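Local atomic coordinates of ureidoglycolate hydrolase (Arabidopsis thaliana, PDB entry 4PXE), a protein that hydrolyses (S)-ureidoglycolate to glyoxylate with release of ammonia and carbon dioxide, a manganese-dependent step of plant purine breakdown. Residues 132-137 and 202-207. Sequence-based numbering, arbitrary orientation.
Sequences ILFTSE and FAFLEL. With GLV (glyoxylic acid), chain E.
The segment that carries E137 into the glyoxylate pocket of this M20-family amidohydrolase also carries F134, whose ring meets that of F204 in the buried interior of the catalytic domain. CZ of F204 lies 3.6 Å from CE2 of F134, close to the plane of the F134 ring and at its edge. The two side chains approach from opposite directions, their planes turned 77° apart and their centroids separated by 5.7 Å, an oblique pairing. F204 spans the distance because its CG lies anti to the backbone N (chi1 174°), which sends the ring out from strand 201-209. I132 lies over one face of the F134 ring, its CG2 3.6 Å above the centre, while its CD1 reaches to 4.3 Å from CE1 of F204. Strands 129-133 and 201-209 are not direct neighbours; both run parallel to strand 86-91, which lies between them, so the apolar side chains bridge over that strand on one face of the sheet. Helix 379-383 packs against both rings, and helix 147-152 against F134. Farther along the same segment, the side chain of E137 bends at chi2 (-92°) and brings OE2 within 2.5 Å of O1 of the glyoxylate. With an alanine at E137, O1 of the ligand is likely to lose its carboxylate partner and a gap to open beside Y377. R307, the backbone of Y377 and N294 of the second subunit also bind the glyoxylate.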
loop_
_atom_site.group_PDB
_atom_site.type_symbol
_atom_site.label_atom_id
_atom_site.label_comp_id
_atom_site.label_asym_id
_atom_site.label_seq_id
_atom_site.Cartn_x
_atom_site.Cartn_y
_atom_site.Cartn_z
ATOM N N ILE A 132 -9.486 17.915 -28.890
ATOM C CA ILE A 132 -9.635 16.577 -28.343
ATOM C C ILE A 132 -9.312 16.581 -26.857
ATOM O O ILE A 132 -8.218 16.986 -26.448
ATOM C CB ILE A 132 -8.703 15.560 -29.036
ATOM C CG1 ILE A 132 -8.921 15.554 -30.552
ATOM C CG2 ILE A 132 -8.932 14.171 -28.464
ATOM C CD1 ILE A 132 -7.928 14.696 -31.301
ATOM N N LEU A 133 -10.270 16.151 -26.050
ATOM C CA LEU A 133 -9.990 15.803 -24.664
ATOM C C LEU A 133 -9.787 14.304 -24.641
ATOM O O LEU A 133 -10.746 13.542 -24.759
ATOM C CB LEU A 133 -11.142 16.220 -23.747
ATOM C CG LEU A 133 -11.120 15.649 -22.324
ATOM C CD1 LEU A 133 -9.772 15.893 -21.637
ATOM C CD2 LEU A 133 -12.256 16.242 -21.497
ATOM N N PHE A 134 -8.537 13.867 -24.532
ATOM C CA PHE A 134 -8.261 12.436 -24.489
ATOM C C PHE A 134 -8.849 11.843 -23.213
ATOM O O PHE A 134 -8.852 12.490 -22.164
ATOM C CB PHE A 134 -6.759 12.192 -24.606
ATOM C CG PHE A 134 -6.199 12.633 -25.930
ATOM C CD1 PHE A 134 -6.232 11.783 -27.024
ATOM C CD2 PHE A 134 -5.680 13.907 -26.096
ATOM C CE1 PHE A 134 -5.743 12.190 -28.256
ATOM C CE2 PHE A 134 -5.180 14.319 -27.330
ATOM C CZ PHE A 134 -5.209 13.461 -28.407
ATOM N N THR A 135 -9.392 10.635 -23.305
ATOM C CA THR A 135 -10.167 10.099 -22.200
ATOM C C THR A 135 -9.331 9.897 -20.930
ATOM O O THR A 135 -9.835 10.021 -19.818
ATOM C CB THR A 135 -10.913 8.798 -22.602
ATOM O OG1 THR A 135 -11.990 8.572 -21.686
ATOM C CG2 THR A 135 -9.974 7.590 -22.645
ATOM N N SER A 136 -8.048 9.601 -21.119
ATOM C CA SER A 136 -7.095 9.454 -20.025
ATOM C C SER A 136 -5.723 9.338 -20.646
ATOM O O SER A 136 -5.567 8.673 -21.675
ATOM C CB SER A 136 -7.397 8.193 -19.210
ATOM O OG SER A 136 -6.268 7.803 -18.448
ATOM N N GLU A 137 -4.726 9.971 -20.031
ATOM C CA GLU A 137 -3.352 9.846 -20.497
ATOM C C GLU A 137 -2.467 9.202 -19.433
ATOM O O GLU A 137 -1.434 8.607 -19.749
ATOM C CB GLU A 137 -2.807 11.225 -20.902
ATOM C CG GLU A 137 -1.411 11.205 -21.502
ATOM C CD GLU A 137 -0.309 11.405 -20.487
ATOM O OE1 GLU A 137 -0.590 11.736 -19.308
ATOM O OE2 GLU A 137 0.866 11.213 -20.878
ATOM N N PHE A 202 -5.172 16.673 -40.600
ATOM C CA PHE A 202 -4.087 17.351 -41.306
ATOM C C PHE A 202 -2.838 17.477 -40.431
ATOM O O PHE A 202 -1.720 17.271 -40.893
ATOM C CB PHE A 202 -4.569 18.737 -41.767
ATOM C CG PHE A 202 -3.580 19.494 -42.615
ATOM C CD1 PHE A 202 -3.239 19.043 -43.884
ATOM C CD2 PHE A 202 -3.034 20.686 -42.166
ATOM C CE1 PHE A 202 -2.347 19.755 -44.671
ATOM C CE2 PHE A 202 -2.142 21.404 -42.953
ATOM C CZ PHE A 202 -1.802 20.935 -44.211
ATOM N N ALA A 203 -3.045 17.809 -39.154
ATOM C CA ALA A 203 -1.964 17.873 -38.178
ATOM C C ALA A 203 -2.592 17.777 -36.805
ATOM O O ALA A 203 -3.795 18.006 -36.656
ATOM C CB ALA A 203 -1.193 19.177 -38.307
ATOM N N PHE A 204 -1.771 17.421 -35.817
ATOM C CA PHE A 204 -2.163 17.430 -34.406
ATOM C C PHE A 204 -1.158 18.238 -33.584
ATOM O O PHE A 204 0.043 17.995 -33.656
ATOM C CB PHE A 204 -2.252 16.008 -33.827
ATOM C CG PHE A 204 -2.508 16.003 -32.350
ATOM C CD1 PHE A 204 -3.789 16.189 -31.866
ATOM C CD2 PHE A 204 -1.465 15.872 -31.444
ATOM C CE1 PHE A 204 -4.034 16.234 -30.504
ATOM C CE2 PHE A 204 -1.704 15.915 -30.087
ATOM C CZ PHE A 204 -2.989 16.099 -29.621
ATOM N N LEU A 205 -1.660 19.180 -32.787
ATOM C CA LEU A 205 -0.813 20.020 -31.936
ATOM C C LEU A 205 -1.190 19.841 -30.478
ATOM O O LEU A 205 -2.369 19.788 -30.158
ATOM C CB LEU A 205 -1.041 21.496 -32.271
ATOM C CG LEU A 205 -1.128 21.891 -33.736
ATOM C CD1 LEU A 205 -1.399 23.387 -33.824
ATOM C CD2 LEU A 205 0.154 21.530 -34.455
ATOM N N GLU A 206 -0.203 19.787 -29.590
ATOM C CA GLU A 206 -0.490 19.765 -28.155
ATOM C C GLU A 206 0.266 20.864 -27.423
ATOM O O GLU A 206 1.491 20.943 -27.500
ATOM C CB GLU A 206 -0.124 18.402 -27.561
ATOM C CG GLU A 206 -0.470 18.262 -26.071
ATOM C CD GLU A 206 -0.413 16.830 -25.557
ATOM O OE1 GLU A 206 0.058 15.918 -26.283
ATOM O OE2 GLU A 206 -0.855 16.614 -24.409
ATOM N N LEU A 207 -0.474 21.720 -26.726
ATOM C CA LEU A 207 0.107 22.733 -25.843
ATOM C C LEU A 207 0.300 22.090 -24.466
ATOM O O LEU A 207 -0.619 21.436 -23.971
ATOM C CB LEU A 207 -0.856 23.916 -25.750
ATOM C CG LEU A 207 -0.561 24.977 -24.680
ATOM C CD1 LEU A 207 0.778 25.676 -24.918
ATOM C CD2 LEU A 207 -1.700 25.976 -24.615
HETATM C C1 GLV E . 2.993 11.168 -18.193
HETATM O O1 GLV E . 2.730 11.892 -19.346
HETATM C C2 GLV E . 4.434 10.871 -17.975
HETATM O O2 GLV E . 5.286 11.294 -18.822
HETATM O O3 GLV E . 4.792 10.211 -16.955
#